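Local coordinates for hypothetical protein TM1553 (Thermotoga maritima, PDB 1VRM) that belongs to the ApbE family and, as in its relatives, probably handles FAD to attach FMN to target flavoproteins, at residues A[101-113]-A[155-167]. Sequence-based numbering, arbitrary orientation.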
loop_
_atom_site.group_PDB
_atom_site.type_symbol
_atom_site.label_atom_id
_atom_site.label_comp_id
_atom_site.label_asym_id
_atom_site.label_seq_id
_atom_site.Cartn_x
_atom_site.Cartn_y
_atom_site.Cartn_z
ATOM N N GLY A 101 7.455 -7.313 -11.508
ATOM C CA GLY A 101 7.633 -5.870 -11.527
ATOM C C GLY A 101 6.392 -5.030 -11.647
ATOM O O GLY A 101 6.503 -3.810 -11.769
ATOM N N ALA A 102 5.215 -5.647 -11.646
ATOM C CA ALA A 102 3.968 -4.851 -11.651
ATOM C C ALA A 102 3.835 -3.983 -10.390
ATOM O O ALA A 102 3.484 -2.785 -10.466
ATOM C CB ALA A 102 2.763 -5.743 -11.827
ATOM N N PHE A 103 4.117 -4.576 -9.236
ATOM C CA PHE A 103 4.495 -3.808 -8.038
ATOM C C PHE A 103 6.011 -3.676 -8.107
ATOM O O PHE A 103 6.708 -4.683 -8.275
ATOM C CB PHE A 103 4.080 -4.537 -6.753
ATOM C CG PHE A 103 4.619 -3.897 -5.514
ATOM C CD1 PHE A 103 3.950 -2.856 -4.897
ATOM C CD2 PHE A 103 5.821 -4.312 -4.984
ATOM C CE1 PHE A 103 4.474 -2.287 -3.736
ATOM C CE2 PHE A 103 6.358 -3.718 -3.811
ATOM C CZ PHE A 103 5.703 -2.696 -3.232
ATOM N N ASP A 104 6.527 -2.458 -7.998
ATOM C CA ASP A 104 7.961 -2.276 -7.968
ATOM C C ASP A 104 8.291 -1.081 -7.091
ATOM O O ASP A 104 7.890 0.021 -7.433
ATOM C CB ASP A 104 8.455 -2.060 -9.374
ATOM C CG ASP A 104 9.975 -2.153 -9.490
ATOM O OD1 ASP A 104 10.622 -1.751 -8.520
ATOM O OD2 ASP A 104 10.534 -2.650 -10.526
ATOM N N PRO A 105 9.042 -1.304 -5.997
ATOM C CA PRO A 105 9.360 -0.222 -5.084
ATOM C C PRO A 105 10.433 0.713 -5.645
ATOM O O PRO A 105 10.812 1.642 -4.973
ATOM C CB PRO A 105 9.845 -0.957 -3.843
ATOM C CG PRO A 105 10.496 -2.136 -4.349
ATOM C CD PRO A 105 9.660 -2.562 -5.540
ATOM N N THR A 106 10.918 0.498 -6.856
ATOM C CA THR A 106 11.861 1.434 -7.452
ATOM C C THR A 106 11.245 2.401 -8.476
ATOM O O THR A 106 11.911 2.896 -9.364
ATOM C CB THR A 106 13.045 0.701 -8.083
ATOM O OG1 THR A 106 12.559 -0.086 -9.176
ATOM C CG2 THR A 106 13.759 -0.201 -7.049
ATOM N N VAL A 107 9.960 2.673 -8.314
ATOM C CA VAL A 107 9.313 3.765 -9.058
ATOM C C VAL A 107 9.713 5.163 -8.548
ATOM O O VAL A 107 9.176 6.154 -9.033
ATOM C CB VAL A 107 7.751 3.631 -9.028
ATOM C CG1 VAL A 107 7.292 2.431 -9.868
ATOM C CG2 VAL A 107 7.262 3.507 -7.644
ATOM N N GLY A 108 10.672 5.285 -7.618
ATOM C CA GLY A 108 11.006 6.556 -7.053
ATOM C C GLY A 108 11.428 7.603 -8.073
ATOM O O GLY A 108 10.992 8.741 -8.015
ATOM N N ARG A 109 12.335 7.253 -9.014
ATOM C CA ARG A 109 12.768 8.233 -9.994
ATOM C C ARG A 109 11.594 8.740 -10.852
ATOM O O ARG A 109 11.549 9.912 -11.220
ATOM C CB ARG A 109 13.888 7.714 -10.903
ATOM C CG ARG A 109 15.223 7.509 -10.216
ATOM C CD ARG A 109 15.932 8.744 -9.824
ATOM N NE ARG A 109 16.276 9.535 -10.994
ATOM C CZ ARG A 109 17.389 9.390 -11.744
ATOM N NH1 ARG A 109 18.280 8.470 -11.454
ATOM N NH2 ARG A 109 17.615 10.230 -12.762
ATOM N N LEU A 110 10.683 7.839 -11.211
ATOM C CA LEU A 110 9.522 8.242 -11.993
ATOM C C LEU A 110 8.561 9.123 -11.169
ATOM O O LEU A 110 8.077 10.141 -11.674
ATOM C CB LEU A 110 8.781 7.011 -12.534
ATOM C CG LEU A 110 9.438 6.312 -13.707
ATOM C CD1 LEU A 110 8.874 4.926 -13.807
ATOM C CD2 LEU A 110 9.210 7.109 -15.008
ATOM N N LEU A 111 8.321 8.754 -9.922
ATOM C CA LEU A 111 7.417 9.569 -9.045
ATOM C C LEU A 111 8.005 10.971 -8.919
ATOM O O LEU A 111 7.308 11.961 -8.984
ATOM C CB LEU A 111 7.208 8.922 -7.698
ATOM C CG LEU A 111 6.411 7.623 -7.812
ATOM C CD1 LEU A 111 6.462 6.907 -6.506
ATOM C CD2 LEU A 111 4.980 7.886 -8.187
ATOM N N GLU A 112 9.321 11.050 -8.803
ATOM C CA GLU A 112 9.993 12.338 -8.630
ATOM C C GLU A 112 9.833 13.198 -9.922
ATOM O O GLU A 112 9.512 14.396 -9.915
ATOM C CB GLU A 112 11.435 11.998 -8.277
ATOM C CG GLU A 112 12.276 13.042 -7.802
ATOM C CD GLU A 112 13.690 12.495 -7.596
ATOM O OE1 GLU A 112 14.276 11.953 -8.553
ATOM O OE2 GLU A 112 14.194 12.623 -6.481
ATOM N N LEU A 113 9.946 12.540 -11.068
ATOM C CA LEU A 113 9.812 13.196 -12.340
ATOM C C LEU A 113 8.427 13.759 -12.557
ATOM O O LEU A 113 8.266 14.874 -13.007
ATOM C CB LEU A 113 10.145 12.187 -13.428
ATOM C CG LEU A 113 10.402 12.670 -14.847
ATOM C CD1 LEU A 113 11.761 13.409 -14.902
ATOM C CD2 LEU A 113 10.316 11.477 -15.808
ATOM N N LYS A 155 21.818 0.718 -7.507
ATOM C CA LYS A 155 22.553 1.012 -8.720
ATOM C C LYS A 155 21.667 1.623 -9.807
ATOM O O LYS A 155 20.427 1.666 -9.709
ATOM C CB LYS A 155 23.267 -0.209 -9.264
ATOM C CG LYS A 155 22.446 -1.318 -9.607
ATOM C CD LYS A 155 23.291 -2.445 -10.233
ATOM C CE LYS A 155 22.385 -3.488 -10.852
ATOM N NZ LYS A 155 23.152 -4.455 -11.693
ATOM N N ASN A 156 22.340 2.145 -10.841
ATOM C CA ASN A 156 21.672 2.740 -11.992
ATOM C C ASN A 156 20.764 3.894 -11.615
ATOM O O ASN A 156 19.850 4.256 -12.369
ATOM C CB ASN A 156 20.911 1.682 -12.788
ATOM C CG ASN A 156 21.847 0.732 -13.489
ATOM O OD1 ASN A 156 22.832 1.175 -14.078
ATOM N ND2 ASN A 156 21.593 -0.553 -13.391
ATOM N N GLY A 157 21.054 4.541 -10.501
ATOM C CA GLY A 157 20.356 5.735 -10.096
ATOM C C GLY A 157 18.948 5.476 -9.627
ATOM O O GLY A 157 18.159 6.422 -9.478
ATOM N N VAL A 158 18.619 4.244 -9.274
ATOM C CA VAL A 158 17.231 4.002 -8.842
ATOM C C VAL A 158 16.995 4.622 -7.461
ATOM O O VAL A 158 17.926 4.787 -6.659
ATOM C CB VAL A 158 16.776 2.546 -8.846
ATOM C CG1 VAL A 158 16.921 1.884 -10.182
ATOM C CG2 VAL A 158 17.459 1.775 -7.783
ATOM N N LYS A 159 15.737 4.940 -7.202
ATOM C CA LYS A 159 15.304 5.387 -5.915
ATOM C C LYS A 159 14.105 4.536 -5.471
ATOM O O LYS A 159 13.205 4.236 -6.250
ATOM C CB LYS A 159 14.916 6.843 -5.917
ATOM C CG LYS A 159 16.136 7.786 -6.149
ATOM C CD LYS A 159 15.745 9.208 -5.912
ATOM C CE LYS A 159 16.921 10.185 -5.758
ATOM N NZ LYS A 159 16.508 11.625 -5.413
ATOM N N ILE A 160 14.119 4.175 -4.203
ATOM C CA ILE A 160 13.090 3.317 -3.575
ATOM C C ILE A 160 11.966 4.218 -3.090
ATOM O O ILE A 160 12.206 5.267 -2.479
ATOM C CB ILE A 160 13.711 2.576 -2.378
ATOM C CG1 ILE A 160 14.791 1.581 -2.879
ATOM C CG2 ILE A 160 12.654 1.959 -1.527
ATOM C CD1 ILE A 160 15.691 1.016 -1.810
ATOM N N ASP A 161 10.733 3.816 -3.333
ATOM C CA ASP A 161 9.564 4.460 -2.735
ATOM C C ASP A 161 8.674 3.318 -2.221
ATOM O O ASP A 161 8.333 2.414 -2.988
ATOM C CB ASP A 161 8.744 5.318 -3.704
ATOM C CG ASP A 161 7.540 5.974 -2.966
ATOM O OD1 ASP A 161 7.697 7.059 -2.346
ATOM O OD2 ASP A 161 6.453 5.364 -2.942
ATOM N N LEU A 162 8.342 3.374 -0.928
ATOM C CA LEU A 162 7.597 2.288 -0.252
ATOM C C LEU A 162 6.108 2.623 -0.076
ATOM O O LEU A 162 5.403 1.926 0.667
ATOM C CB LEU A 162 8.241 1.949 1.110
ATOM C CG LEU A 162 9.661 1.378 1.038
ATOM C CD1 LEU A 162 10.260 0.962 2.349
ATOM C CD2 LEU A 162 9.713 0.158 0.090
ATOM N N GLY A 163 5.601 3.624 -0.792
ATOM C CA GLY A 163 4.242 4.055 -0.590
ATOM C C GLY A 163 3.229 2.965 -0.964
ATOM O O GLY A 163 2.073 3.011 -0.507
ATOM N N GLY A 164 3.630 1.988 -1.789
ATOM C CA GLY A 164 2.717 0.937 -2.229
ATOM C C GLY A 164 2.590 -0.216 -1.241
ATOM O O GLY A 164 1.769 -1.103 -1.447
ATOM N N ILE A 165 3.398 -0.205 -0.171
ATOM C CA ILE A 165 3.414 -1.280 0.811
ATOM C C ILE A 165 3.417 -0.787 2.267
ATOM O O ILE A 165 3.123 -1.551 3.196
ATOM C CB ILE A 165 4.619 -2.277 0.499
ATOM C CG1 ILE A 165 4.482 -3.593 1.232
ATOM C CG2 ILE A 165 5.981 -1.583 0.722
ATOM C CD1 ILE A 165 5.519 -4.625 0.832
ATOM N N ALA A 166 3.767 0.491 2.478
ATOM C CA ALA A 166 4.027 0.982 3.831
ATOM C C ALA A 166 2.773 1.048 4.690
ATOM O O ALA A 166 2.863 0.789 5.897
ATOM C CB ALA A 166 4.665 2.358 3.751
ATOM N N LYS A 167 1.622 1.362 4.093
ATOM C CA LYS A 167 0.373 1.348 4.865
ATOM C C LYS A 167 0.071 -0.054 5.370
ATOM O O LYS A 167 -0.256 -0.240 6.540
ATOM C CB LYS A 167 -0.835 1.900 4.098
ATOM C CG LYS A 167 -0.832 3.413 3.860
ATOM C CD LYS A 167 -2.195 3.864 3.315
ATOM C CE LYS A 167 -2.445 3.405 1.920
ATOM N NZ LYS A 167 -1.501 4.085 0.979
HETATM O O HOH W 1 13.869 4.645 -9.442
#
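Pro-105 O receives Asp-161 N in a short, nearly straight hydrogen bond (2.7 Å, 165° at the hydrogen), and the CA-H of Ile-160 also points at this oxygen. Three residues on, past the type I turn of residues 104-107, Gly-108 N makes a weak bond to Lys-159 O at 3.1 Å. Here a CB would run into that carbonyl, and glycine lets the start of helix 108-114 press on the extended chain. Buried Leu-111 crosses Asp-161 at about a right angle and lays CD1 3.8 Å from its CG. At the far end, Phe-103 meets Gly-164 CA in its ring plane, where a side chain would strike CE1, and its CZ reaches Ile-165 CB at 3.9 Å; Phe-95 of helix 83-98 touches both side chains, helping to bury them. The contact ties the loop after helix 83-98, and the start of helix 108-114, to the chain running from the type I' turn of residues 155-158 into helix 166-181. Asp-161 OD2, which closes an Asx turn with Gly-163 N, also hydrogen-bonds an unidentified molecule, probably from the crystallisation liquor, which may mark a pocket. The opposite end is looser and partly open to solvent. With its chain bent at chi2 (-71°) and chi3 (-63°), Arg-109 curls back to give NH1 to Gly-157 O at 2.8 Å, the oxygen lying in the guanidinium plane. A leucine here would probably leave Gly-157 O without this donor and the 155-158 turn less firmly held. Extended Lys-159 rests its CG 3.8 Å from Arg-109 CD, then sends NZ to the syn lone pair of Glu-112 OE2 in a 2.7 Å salt bridge.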